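Local coordinates for protein aspartokinase (Synechocystis, PDB 3L76) that probably catalyses the ATP-dependent phosphorylation of the beta-carboxyl group of aspartate, and binds lysine and threonine at its ACT domains, at residues Lys529-Gly534 / Glu565-Cys570; Val473-Gln478 / Ala494-Glu499; Gly154-Ala159 / Val212-Ala217; Gln270-Leu275 / Glu348-Lys353. All coordinates share one frame; numbering follows the deposited sequence.

In the fold
Contacts 1, 2 and 4 are antiparallel strand pairs in the ACT-domain region, whereas contact 3 lies in the amino acid kinase domain. Contacts 1 and 2 have centres about 15 Å apart and touch directly: K529 NZ forms a salt bridge of 2.9 Å with D474 OD2. Each of the two also borders a bound lysine, contact 1 through E565 and I568 and contact 2 through V473 and D474, while Q478 of contact 2 holds a threonine. Contact 4 is more peripheral, with the L275 side chain about 9 Å from a bound threonine. Contact 3 is the most remote from it, their centres about 42 Å apart and on opposite sides of the chain's centre.

Contact 1. Residues Lys529-Gly534 / Glu565-Cys570; sequences KVSIVG and EIKISC. With LYS (lysine), chain E.
K529 runs its methylenes along S569, with K529 CD 3.8 Å from S569 OG. Its ammonium turns to D474 in a salt bridge and also donates to a water; K529 NZ and K567 NZ stand 4.5 Å apart, a like-charge approach that D474 would probably ease. V530 and C570 follow as a hydrogen-bonded antiparallel pair with bonds in both directions. At the next, non-hydrogen-bonded pair, the hydroxyls S531 OG and S569 OG meet at 2.7 Å. I532 pairs with I568, their side chains side by side and CD1 to CD1 at 3.9 Å. These strands belong to the antiparallel sheet of an ACT domain, and the I532-I568 face packs on F547 of helix 543-552; I568 CG1 also lies 3.5 Å from CE of the bound lysine, as part of its pocket. On the face of S531, V533 CG2 sits 3.5 Å from K567 CG. K567 holds CG anti to its backbone N (chi1 -172°) and extends back past S531. An alanine in place of K567 would probably leave V533 CG2 and the S531 side chain without the methylenes that lie against them. G534 N donates to I566 O at 2.9 Å, where the pairing ends.

Contact 2. Residues Val473-Gln478 / Ala494-Glu499; sequences VDMIIQ and AFMVAE. With LYS (lysine), chain F; THR (threonine), chain D.
I477 and A494 form the regular end of this contact, a hydrogen-bonded pair in which I477 N donates to A494 O at 2.8 Å, nearly straight at 175°, and A494 N donates back to I477 O. On the next pair, I476 CG1 lies against F495 CB. F495 has CG between its backbone N and carbonyl carbon (chi1 67°), a torsion that leads the ring away from 473-478 to an edge-to-face meeting with F463. V473 rounds off this apolar side: its CG1 lies 4.1 Å from F495 CB, and its CG2 4.3 Å from V497 CG1. The two strands, 475-479 and 490-498, make a beta hairpin of an ACT domain, and the first also pairs with strand 388-391 of the preceding ACT domain. The opposite face is less regular. M475 and M496 lie side by side there, over A562 and M560, but the pairing of their backbones is loose. Beyond it D474 N donates to M496 O at 2.8 Å, while the partly exposed D474 side chain leaves the strand and gives its carboxylate to K529. Here the hairpin serves ligands at both ends. V473 grips the bound lysine twice, V473 N to the ligand O at 2.6 Å and the ligand N to V473 O at 2.7 Å. At the far end Q478 OE1 accepts from the OG1 of the bound threonine at 2.7 Å, and Q478 NE2, which also donates to E387 O, makes a bent bond to that OG1 at 2.9 Å.

Contact 3. Residues Gly154-Ala159 / Val212-Ala217; sequences GSDTSA and VLHPRA
Two helix beginnings of the amino acid kinase domain meet where D156, in the first turn of helix 154-166, faces H214, the N-cap residue of helix 215-224. CG anti to its carbonyl carbon (chi1 -64°) brings the D156 carboxylate to H214, where D156 OD2 accepts from H214 ND1 at 2.8 Å with an N-H...O angle of 163°. The oxygen lies at the edge of the imidazole, near its plane, whereas the nitrogen approaches from above the carboxylate plane, and the two planes are turned 49° apart. H214 is modelled in two conformations, so this ring bond holds for the one described. A weak second bond comes from the H214 backbone N, 3.1 Å from D156 OD2, and L213 CA lies 3.5 Å from the same oxygen. The other carboxylate oxygen makes a long, weak ion pair with K7. An alanine in place of D156 would probably leave H214 N and ND1 without this acceptor and the imidazole freer to turn. The segment 154-159 carries the end of the glycine-rich GRGGSDT sequence of aspartokinases. Beside the polar pair the helices come close, T157 CA to A217 CA at 4.6 Å, a spacing that suits the small alanine: A217 CB lies 3.8 Å from D156 CB and 3.7 Å from D156 O. T157 OG1 meets the aliphatic R216 CG at 3.8 Å. Within the first helix, G154 O accepts from both S158 N and S158 OG, which reach it from opposite faces of its plane. P215 turns to A363 and I366, in the ACT-domain part of the chain, while L213 rests on V230 of strand 228-232.

Contact 4. Residues Gln270-Leu275 / Glu348-Lys353; sequences QAKVAL and EIIVEK
K272 folds over E352, CE 3.7 Å from E352 CB, and brings NZ to 3.3 Å from E352 OE1 in a weak salt bridge. The lysine has CG anti to the backbone N (chi1 -178°) and bends at chi3 (71°), which turns its end across the neighbouring strand; NZ also hydrogen-bonds Q480, and I350 CD1 lies 4.0 Å from K272 NZ. E387 stands near the other oxygen of E352, a like charge that may make that carboxylate easier to protonate. On the same face A274 CB rests 3.8 Å from I350 CG1. On the other face V273 CG2 meets V351 CG2 at 4.2 Å, and L275 packs on I349, which is modelled in two conformations. The backbones hold these pairs in step: K272 with E352 and A274 with I350 are antiparallel hydrogen-bonded pairs, each with two bonds, K272 N to E352 O at 2.9 Å and A274 N to I350 O at 3.0 Å among them. Further out, Q270 hydrogen-bonds D300 of the lysine pocket. Strand 271-279, in the first ACT domain, is flanked by strands 348-361 and 311-318, and the face of V273, I349 and V351 lies on helix 323-333.

Contact 1. Residues Lys529-Gly534 / Glu565-Cys570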
loop_
_atom_site.group_PDB
_atom_site.type_symbol
_atom_site.label_atom_id
_atom_site.label_comp_id
_atom_site.label_asym_id
_atom_site.label_seq_id
_atom_site.Cartn_x
_atom_site.Cartn_y
_atom_site.Cartn_z
ATOM N N LYS A 529 -10.068 26.996 31.731
ATOM C CA LYS A 529 -9.073 27.955 31.265
ATOM C C LYS A 529 -9.604 28.811 30.117
ATOM O O LYS A 529 -10.045 28.293 29.102
ATOM C CB LYS A 529 -7.775 27.263 30.847
ATOM C CG LYS A 529 -6.670 28.259 30.500
ATOM C CD LYS A 529 -5.410 27.576 30.065
ATOM C CE LYS A 529 -5.624 26.793 28.786
ATOM N NZ LYS A 529 -4.361 26.156 28.317
ATOM N N VAL A 530 -9.559 30.125 30.296
ATOM C CA VAL A 530 -10.031 31.060 29.289
ATOM C C VAL A 530 -8.821 31.816 28.797
ATOM O O VAL A 530 -8.044 32.340 29.593
ATOM C CB VAL A 530 -11.033 32.070 29.864
ATOM C CG1 VAL A 530 -11.979 32.518 28.795
ATOM C CG2 VAL A 530 -11.805 31.456 30.993
ATOM N N SER A 531 -8.656 31.859 27.480
ATOM C CA SER A 531 -7.476 32.459 26.881
ATOM C C SER A 531 -7.855 33.464 25.801
ATOM O O SER A 531 -8.791 33.247 25.031
ATOM C CB SER A 531 -6.586 31.377 26.257
ATOM O OG SER A 531 -6.088 30.453 27.197
ATOM N N ILE A 532 -7.115 34.560 25.740
ATOM C CA ILE A 532 -7.217 35.466 24.607
ATOM C C ILE A 532 -5.861 35.499 23.914
ATOM O O ILE A 532 -4.829 35.387 24.565
ATOM C CB ILE A 532 -7.674 36.880 25.020
ATOM C CG1 ILE A 532 -6.569 37.613 25.780
ATOM C CG2 ILE A 532 -8.967 36.820 25.844
ATOM C CD1 ILE A 532 -6.979 38.967 26.276
ATOM N N VAL A 533 -5.866 35.591 22.586
ATOM C CA VAL A 533 -4.632 35.601 21.814
ATOM C C VAL A 533 -4.687 36.717 20.790
ATOM O O VAL A 533 -5.734 36.983 20.212
ATOM C CB VAL A 533 -4.378 34.260 21.109
ATOM C CG1 VAL A 533 -3.242 34.398 20.098
ATOM C CG2 VAL A 533 -4.067 33.162 22.126
ATOM N N GLY A 534 -3.560 37.383 20.589
ATOM C CA GLY A 534 -3.497 38.502 19.677
ATOM C C GLY A 534 -2.095 39.056 19.605
ATOM O O GLY A 534 -1.504 39.403 20.626
ATOM N N GLU A 565 3.904 36.687 25.207
ATOM C CA GLU A 565 3.770 38.022 24.615
ATOM C C GLU A 565 2.425 38.247 23.917
ATOM O O GLU A 565 1.996 39.381 23.760
ATOM C CB GLU A 565 4.908 38.319 23.634
ATOM C CG GLU A 565 6.313 38.149 24.206
ATOM C CD GLU A 565 6.726 36.704 24.292
ATOM O OE1 GLU A 565 5.956 35.840 23.821
ATOM O OE2 GLU A 565 7.826 36.440 24.811
ATOM N N ILE A 566 1.760 37.176 23.490
ATOM C CA ILE A 566 0.536 37.331 22.700
ATOM C C ILE A 566 -0.636 36.481 23.186
ATOM O O ILE A 566 -1.696 36.467 22.567
ATOM C CB ILE A 566 0.788 37.056 21.171
ATOM C CG1 ILE A 566 0.971 35.564 20.888
ATOM C CG2 ILE A 566 2.005 37.839 20.666
ATOM C CD1 ILE A 566 1.189 35.258 19.409
ATOM N N LYS A 567 -0.439 35.772 24.293
ATOM C CA LYS A 567 -1.503 34.961 24.891
ATOM C C LYS A 567 -1.639 35.260 26.372
ATOM O O LYS A 567 -0.646 35.256 27.095
ATOM C CB LYS A 567 -1.233 33.465 24.719
ATOM C CG LYS A 567 -2.399 32.590 25.154
ATOM C CD LYS A 567 -2.150 31.093 24.872
ATOM C CE LYS A 567 -3.470 30.312 24.777
ATOM N NZ LYS A 567 -3.254 28.857 24.945
ATOM N N ILE A 568 -2.864 35.541 26.808
ATOM C CA ILE A 568 -3.194 35.600 28.230
ATOM C C ILE A 568 -4.197 34.496 28.546
ATOM O O ILE A 568 -5.218 34.374 27.872
ATOM C CB ILE A 568 -3.779 36.964 28.668
ATOM C CG1 ILE A 568 -2.840 38.113 28.296
ATOM C CG2 ILE A 568 -4.000 36.976 30.167
ATOM C CD1 ILE A 568 -3.557 39.430 28.068
ATOM N N SER A 569 -3.872 33.676 29.543
ATOM C CA SER A 569 -4.783 32.665 30.076
ATOM C C SER A 569 -5.182 32.967 31.536
ATOM O O SER A 569 -4.334 33.288 32.378
ATOM C CB SER A 569 -4.134 31.279 30.020
ATOM O OG SER A 569 -3.929 30.854 28.702
ATOM N N CYS A 570 -6.469 32.848 31.832
ATOM C CA CYS A 570 -6.948 32.910 33.215
ATOM C C CYS A 570 -7.571 31.588 33.590
ATOM O O CYS A 570 -8.429 31.077 32.864
ATOM C CB CYS A 570 -8.012 33.992 33.387
ATOM S SG CYS A 570 -7.390 35.648 33.266
HETATM N N LYS E . 1.144 44.072 26.789
HETATM C CA LYS E . -0.272 43.906 27.083
HETATM C C LYS E . -0.684 44.851 28.220
HETATM O O LYS E . 0.155 45.560 28.799
HETATM C CB LYS E . -0.602 42.446 27.424
HETATM C CG LYS E . 0.227 41.837 28.577
HETATM C CD LYS E . -0.179 40.373 28.841
HETATM C CE LYS E . 0.394 39.424 27.790
HETATM N NZ LYS E . 1.887 39.589 27.682
HETATM O OXT LYS E . -1.864 44.947 28.569
HETATM O O HOH W 1 -2.294 27.133 26.544
#

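Contact 2. Residues Val473-Gln478 / Ala494-Glu499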
loop_
_atom_site.group_PDB
_atom_site.type_symbol
_atom_site.label_atom_id
_atom_site.label_comp_id
_atom_site.label_asym_id
_atom_site.label_seq_id
_atom_site.Cartn_x
_atom_site.Cartn_y
_atom_site.Cartn_z
ATOM N N VAL A 473 1.875 17.791 30.257
ATOM C CA VAL A 473 1.392 18.892 31.079
ATOM C C VAL A 473 0.984 20.085 30.217
ATOM O O VAL A 473 1.674 20.429 29.266
ATOM C CB VAL A 473 2.504 19.354 32.041
ATOM C CG1 VAL A 473 2.123 20.591 32.844
ATOM C CG2 VAL A 473 3.110 18.204 32.846
ATOM N N ASP A 474 -0.121 20.730 30.574
ATOM C CA ASP A 474 -0.677 21.816 29.770
ATOM C C ASP A 474 -0.223 23.202 30.222
ATOM O O ASP A 474 -0.003 24.085 29.395
ATOM C CB ASP A 474 -2.202 21.762 29.782
ATOM C CG ASP A 474 -2.838 22.898 28.992
ATOM O OD1 ASP A 474 -2.549 23.035 27.786
ATOM O OD2 ASP A 474 -3.644 23.649 29.575
ATOM N N MET A 475 -0.113 23.387 31.538
ATOM C CA MET A 475 0.246 24.676 32.116
ATOM C C MET A 475 1.132 24.510 33.331
ATOM O O MET A 475 0.964 23.580 34.104
ATOM C CB MET A 475 -1.001 25.474 32.486
ATOM C CG MET A 475 -1.906 25.780 31.295
ATOM S SD MET A 475 -1.342 27.176 30.292
ATOM C CE MET A 475 -1.873 28.501 31.385
ATOM N N ILE A 476 2.096 25.410 33.476
ATOM C CA ILE A 476 2.904 25.483 34.684
ATOM C C ILE A 476 3.048 26.941 35.090
ATOM O O ILE A 476 3.459 27.778 34.282
ATOM C CB ILE A 476 4.295 24.908 34.485
ATOM C CG1 ILE A 476 4.212 23.544 33.806
ATOM C CG2 ILE A 476 5.041 24.840 35.837
ATOM C CD1 ILE A 476 5.549 22.948 33.478
ATOM N N ILE A 477 2.689 27.237 36.335
ATOM C CA ILE A 477 2.778 28.592 36.867
ATOM C C ILE A 477 3.502 28.610 38.201
ATOM O O ILE A 477 3.197 27.846 39.117
ATOM C CB ILE A 477 1.408 29.203 37.061
ATOM C CG1 ILE A 477 0.531 28.937 35.829
ATOM C CG2 ILE A 477 1.542 30.670 37.318
ATOM C CD1 ILE A 477 -0.884 29.513 35.938
ATOM N N GLN A 478 4.489 29.481 38.296
ATOM C CA GLN A 478 5.274 29.600 39.508
ATOM C C GLN A 478 5.608 31.070 39.704
ATOM O O GLN A 478 6.092 31.733 38.782
ATOM C CB GLN A 478 6.538 28.736 39.424
ATOM C CG GLN A 478 7.485 28.907 40.595
ATOM C CD GLN A 478 8.773 28.138 40.406
ATOM O OE1 GLN A 478 8.762 26.922 40.236
ATOM N NE2 GLN A 478 9.897 28.848 40.444
ATOM N N ALA A 494 2.064 25.417 40.618
ATOM C CA ALA A 494 0.806 24.913 40.093
ATOM C C ALA A 494 0.959 24.485 38.625
ATOM O O ALA A 494 1.716 25.092 37.863
ATOM C CB ALA A 494 -0.282 25.974 40.229
ATOM N N PHE A 495 0.232 23.447 38.227
ATOM C CA PHE A 495 0.272 23.000 36.844
ATOM C C PHE A 495 -1.037 22.331 36.497
ATOM O O PHE A 495 -1.807 21.996 37.382
ATOM C CB PHE A 495 1.452 22.052 36.594
ATOM C CG PHE A 495 1.340 20.730 37.298
ATOM C CD1 PHE A 495 1.788 20.584 38.601
ATOM C CD2 PHE A 495 0.802 19.623 36.654
ATOM C CE1 PHE A 495 1.689 19.354 39.262
ATOM C CE2 PHE A 495 0.702 18.397 37.313
ATOM C CZ PHE A 495 1.147 18.265 38.618
ATOM N N MET A 496 -1.295 22.145 35.210
ATOM C CA MET A 496 -2.546 21.534 34.787
ATOM C C MET A 496 -2.322 20.331 33.894
ATOM O O MET A 496 -1.403 20.313 33.075
ATOM C CB MET A 496 -3.452 22.551 34.101
ATOM C CG MET A 496 -4.028 23.576 35.056
ATOM S SD MET A 496 -4.691 24.989 34.182
ATOM C CE MET A 496 -3.406 26.199 34.425
ATOM N N VAL A 497 -3.164 19.318 34.092
ATOM C CA VAL A 497 -3.160 18.116 33.275
ATOM C C VAL A 497 -4.588 17.703 32.990
ATOM O O VAL A 497 -5.520 18.178 33.639
ATOM C CB VAL A 497 -2.429 16.945 33.953
ATOM C CG1 VAL A 497 -0.935 17.241 34.074
ATOM C CG2 VAL A 497 -3.054 16.625 35.301
ATOM N N ALA A 498 -4.751 16.828 32.003
ATOM C CA ALA A 498 -6.047 16.248 31.697
ATOM C C ALA A 498 -6.582 15.544 32.942
ATOM O O ALA A 498 -5.838 14.823 33.609
ATOM C CB ALA A 498 -5.907 15.265 30.533
ATOM N N GLU A 499 -7.860 15.752 33.255
ATOM C CA GLU A 499 -8.495 15.098 34.406
ATOM C C GLU A 499 -8.229 13.589 34.476
ATOM O O GLU A 499 -8.136 13.021 35.557
ATOM C CB GLU A 499 -10.000 15.362 34.411
ATOM C CG GLU A 499 -10.366 16.823 34.481
ATOM C CD GLU A 499 -11.834 17.049 34.807
ATOM O OE1 GLU A 499 -12.573 16.055 34.971
ATOM O OE2 GLU A 499 -12.248 18.227 34.902
HETATM N N LYS F . 2.952 19.568 27.051
HETATM C CA LYS F . 4.321 19.933 27.437
HETATM C C LYS F . 4.931 19.006 28.479
HETATM O O LYS F . 4.185 18.278 29.175
HETATM C CB LYS F . 4.377 21.392 27.922
HETATM C CG LYS F . 4.044 22.414 26.838
HETATM C CD LYS F . 3.687 23.780 27.403
HETATM C CE LYS F . 2.222 23.850 27.786
HETATM N NZ LYS F . 1.476 24.891 27.018
HETATM O OXT LYS F . 6.181 18.985 28.616
HETATM N N THR D . 13.607 27.137 42.157
HETATM C CA THR D . 13.218 25.755 41.888
HETATM C C THR D . 14.031 25.211 40.726
HETATM O O THR D . 14.753 25.971 40.054
HETATM C CB THR D . 11.728 25.619 41.548
HETATM O OG1 THR D . 11.435 26.392 40.372
HETATM C CG2 THR D . 10.854 26.086 42.729
HETATM O OXT THR D . 13.973 24.002 40.459
#

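Contact 3. Residues Gly154-Ala159 / Val212-Ala217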
loop_
_atom_site.group_PDB
_atom_site.type_symbol
_atom_site.label_atom_id
_atom_site.label_comp_id
_atom_site.label_asym_id
_atom_site.label_seq_id
_atom_site.Cartn_x
_atom_site.Cartn_y
_atom_site.Cartn_z
ATOM N N GLY A 154 1.081 14.579 8.865
ATOM C CA GLY A 154 2.100 14.581 7.834
ATOM C C GLY A 154 1.676 15.276 6.557
ATOM O O GLY A 154 2.505 15.857 5.863
ATOM N N SER A 155 0.384 15.215 6.247
ATOM C CA SER A 155 -0.125 15.764 4.995
ATOM C C SER A 155 0.101 17.270 4.916
ATOM O O SER A 155 0.646 17.758 3.914
ATOM C CB SER A 155 -1.606 15.423 4.816
ATOM O OG SER A 155 -1.841 14.047 5.073
ATOM N N ASP A 156 -0.310 17.985 5.974
ATOM C CA ASP A 156 -0.093 19.432 6.123
ATOM C C ASP A 156 1.387 19.801 6.051
ATOM O O ASP A 156 1.790 20.751 5.360
ATOM C CB ASP A 156 -0.620 19.912 7.476
ATOM C CG ASP A 156 -2.100 19.742 7.617
ATOM O OD1 ASP A 156 -2.791 19.673 6.585
ATOM O OD2 ASP A 156 -2.575 19.679 8.767
ATOM N N THR A 157 2.195 19.058 6.796
ATOM C CA THR A 157 3.620 19.342 6.870
ATOM C C THR A 157 4.309 19.088 5.543
ATOM O O THR A 157 5.173 19.865 5.140
ATOM C CB THR A 157 4.312 18.509 7.965
ATOM O OG1 THR A 157 4.027 19.072 9.259
ATOM C CG2 THR A 157 5.823 18.466 7.719
ATOM N N SER A 158 3.931 18.001 4.867
ATOM C CA SER A 158 4.501 17.688 3.561
ATOM C C SER A 158 4.221 18.839 2.621
ATOM O O SER A 158 5.107 19.310 1.923
ATOM C CB SER A 158 3.919 16.393 2.985
ATOM O OG SER A 158 4.284 15.270 3.768
ATOM N N ALA A 159 2.976 19.301 2.624
ATOM C CA ALA A 159 2.556 20.352 1.706
ATOM C C ALA A 159 3.386 21.613 1.875
ATOM O O ALA A 159 3.915 22.162 0.906
ATOM C CB ALA A 159 1.089 20.660 1.893
ATOM N N VAL A 212 -8.335 20.855 11.866
ATOM C CA VAL A 212 -8.250 21.441 10.526
ATOM C C VAL A 212 -6.809 21.609 10.027
ATOM O O VAL A 212 -6.537 21.348 8.854
ATOM C CB VAL A 212 -9.038 22.770 10.410
ATOM C CG1 VAL A 212 -9.277 23.372 11.778
ATOM C CG2 VAL A 212 -8.317 23.752 9.499
ATOM N N LEU A 213 -5.892 22.041 10.896
ATOM C CA LEU A 213 -4.469 21.989 10.550
ATOM C C LEU A 213 -3.454 21.833 11.691
ATOM O O LEU A 213 -3.730 22.128 12.843
ATOM C CB LEU A 213 -4.062 23.093 9.565
ATOM C CG LEU A 213 -3.623 24.473 10.028
ATOM C CD1 LEU A 213 -2.989 25.204 8.846
ATOM C CD2 LEU A 213 -4.808 25.229 10.559
ATOM N N HIS A 214 -2.275 21.362 11.297
ATOM C CA HIS A 214 -1.259 20.944 12.234
ATOM C C HIS A 214 -0.252 22.056 12.530
ATOM O O HIS A 214 0.379 22.620 11.635
ATOM C CB HIS A 214 -0.588 19.648 11.755
ATOM C CG HIS A 214 -1.449 18.432 11.929
ATOM N ND1 HIS A 214 -2.351 18.012 10.972
ATOM C CD2 HIS A 214 -1.564 17.560 12.959
ATOM C CE1 HIS A 214 -2.977 16.930 11.402
ATOM N NE2 HIS A 214 -2.515 16.634 12.603
ATOM N N PRO A 215 -0.135 22.405 13.824
ATOM C CA PRO A 215 0.762 23.477 14.273
ATOM C C PRO A 215 2.164 23.427 13.656
ATOM O O PRO A 215 2.697 24.490 13.311
ATOM C CB PRO A 215 0.814 23.269 15.796
ATOM C CG PRO A 215 -0.541 22.757 16.112
ATOM C CD PRO A 215 -0.932 21.866 14.944
ATOM N N ARG A 216 2.742 22.233 13.511
ATOM C CA ARG A 216 4.097 22.090 12.971
ATOM C C ARG A 216 4.203 22.694 11.576
ATOM O O ARG A 216 5.242 23.232 11.192
ATOM C CB ARG A 216 4.544 20.625 12.959
ATOM C CG ARG A 216 5.914 20.377 12.308
ATOM C CD ARG A 216 6.895 19.755 13.289
ATOM N NE ARG A 216 6.193 18.972 14.304
ATOM C CZ ARG A 216 6.753 18.503 15.417
ATOM N NH1 ARG A 216 8.038 18.718 15.669
ATOM N NH2 ARG A 216 6.024 17.808 16.280
ATOM N N ALA A 217 3.109 22.610 10.826
ATOM C CA ALA A 217 3.076 23.103 9.460
ATOM C C ALA A 217 2.958 24.633 9.380
ATOM O O ALA A 217 3.611 25.290 8.549
ATOM C CB ALA A 217 1.946 22.428 8.695
#

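Contact 4. Residues Gln270-Leu275 / Glu348-Lys353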
loop_
_atom_site.group_PDB
_atom_site.type_symbol
_atom_site.label_atom_id
_atom_site.label_comp_id
_atom_site.label_asym_id
_atom_site.label_seq_id
_atom_site.Cartn_x
_atom_site.Cartn_y
_atom_site.Cartn_z
ATOM N N GLN A 270 14.037 43.512 31.318
ATOM C CA GLN A 270 12.937 43.034 32.153
ATOM C C GLN A 270 13.150 43.488 33.595
ATOM O O GLN A 270 14.278 43.546 34.073
ATOM C CB GLN A 270 12.850 41.492 32.104
ATOM C CG GLN A 270 12.453 40.911 30.758
ATOM C CD GLN A 270 10.947 40.690 30.609
ATOM O OE1 GLN A 270 10.250 40.384 31.579
ATOM N NE2 GLN A 270 10.445 40.824 29.381
ATOM N N ALA A 271 12.057 43.809 34.272
ATOM C CA ALA A 271 12.073 44.131 35.701
ATOM C C ALA A 271 10.726 43.751 36.316
ATOM O O ALA A 271 9.668 43.969 35.717
ATOM C CB ALA A 271 12.373 45.614 35.931
ATOM N N LYS A 272 10.773 43.176 37.509
ATOM C CA LYS A 272 9.569 42.673 38.160
ATOM C C LYS A 272 8.955 43.664 39.164
ATOM O O LYS A 272 9.647 44.257 40.010
ATOM C CB LYS A 272 9.857 41.331 38.854
ATOM C CG LYS A 272 8.638 40.695 39.521
ATOM C CD LYS A 272 9.029 39.617 40.511
ATOM C CE LYS A 272 9.674 40.206 41.749
ATOM N NZ LYS A 272 9.956 39.184 42.809
ATOM N N VAL A 273 7.645 43.844 39.044
ATOM C CA VAL A 273 6.848 44.387 40.117
ATOM C C VAL A 273 5.885 43.302 40.608
ATOM O O VAL A 273 5.206 42.662 39.819
ATOM C CB VAL A 273 6.031 45.612 39.674
ATOM C CG1 VAL A 273 5.271 46.153 40.845
ATOM C CG2 VAL A 273 6.934 46.694 39.081
ATOM N N ALA A 274 5.830 43.087 41.915
ATOM C CA ALA A 274 4.855 42.160 42.471
ATOM C C ALA A 274 4.042 42.836 43.580
ATOM O O ALA A 274 4.587 43.568 44.416
ATOM C CB ALA A 274 5.556 40.893 42.995
ATOM N N LEU A 275 2.733 42.615 43.546
ATOM C CA LEU A 275 1.847 42.940 44.655
ATOM C C LEU A 275 1.586 41.679 45.462
ATOM O O LEU A 275 0.986 40.739 44.961
ATOM C CB LEU A 275 0.521 43.473 44.136
ATOM C CG LEU A 275 0.227 44.922 44.512
ATOM C CD1 LEU A 275 -1.182 45.281 44.091
ATOM C CD2 LEU A 275 0.425 45.140 46.016
ATOM N N GLU A 348 1.356 44.530 49.642
ATOM C CA GLU A 348 2.673 45.140 49.796
ATOM C C GLU A 348 3.415 44.981 48.475
ATOM O O GLU A 348 3.262 43.966 47.796
ATOM C CB GLU A 348 3.417 44.454 50.947
ATOM C CG GLU A 348 4.936 44.524 50.903
ATOM C CD GLU A 348 5.591 43.454 51.770
ATOM O OE1 GLU A 348 6.836 43.487 51.904
ATOM O OE2 GLU A 348 4.861 42.584 52.304
ATOM N N ILE A 349 4.204 45.981 48.101
ATOM C CA ILE A 349 4.856 45.982 46.802
ATOM C C ILE A 349 6.347 45.638 46.903
ATOM O O ILE A 349 7.041 46.121 47.802
ATOM C CB ILE A 349 4.639 47.328 46.083
ATOM C CG1 ILE A 349 3.142 47.592 45.909
ATOM C CG2 ILE A 349 5.344 47.356 44.735
ATOM C CD1 ILE A 349 2.457 48.070 47.189
ATOM N N ILE A 350 6.822 44.780 45.991
ATOM C CA ILE A 350 8.249 44.499 45.874
ATOM C C ILE A 350 8.656 44.640 44.424
ATOM O O ILE A 350 7.810 44.682 43.527
ATOM C CB ILE A 350 8.648 43.119 46.412
ATOM C CG1 ILE A 350 8.174 42.017 45.451
ATOM C CG2 ILE A 350 8.147 42.945 47.846
ATOM C CD1 ILE A 350 8.146 40.627 46.051
ATOM N N VAL A 351 9.959 44.698 44.199
ATOM C CA VAL A 351 10.481 45.097 42.915
ATOM C C VAL A 351 11.794 44.349 42.748
ATOM O O VAL A 351 12.501 44.134 43.725
ATOM C CB VAL A 351 10.636 46.644 42.905
ATOM C CG1 VAL A 351 12.024 47.056 43.358
ATOM C CG2 VAL A 351 10.309 47.195 41.577
ATOM N N GLU A 352 12.101 43.903 41.533
ATOM C CA GLU A 352 13.322 43.128 41.308
ATOM C C GLU A 352 13.942 43.487 39.961
ATOM O O GLU A 352 13.347 43.251 38.912
ATOM C CB GLU A 352 13.015 41.633 41.395
ATOM C CG GLU A 352 14.244 40.724 41.431
ATOM C CD GLU A 352 13.891 39.273 41.260
ATOM O OE1 GLU A 352 12.694 38.958 41.058
ATOM O OE2 GLU A 352 14.816 38.448 41.314
ATOM N N LYS A 353 15.140 44.061 39.991
ATOM C CA LYS A 353 15.694 44.673 38.788
ATOM C C LYS A 353 16.595 43.750 37.963
ATOM O O LYS A 353 16.726 43.938 36.749
ATOM C CB LYS A 353 16.435 45.960 39.150
ATOM C CG LYS A 353 16.270 47.081 38.106
ATOM C CD LYS A 353 17.520 47.305 37.249
ATOM C CE LYS A 353 17.350 48.522 36.351
ATOM N NZ LYS A 353 18.574 48.799 35.535
#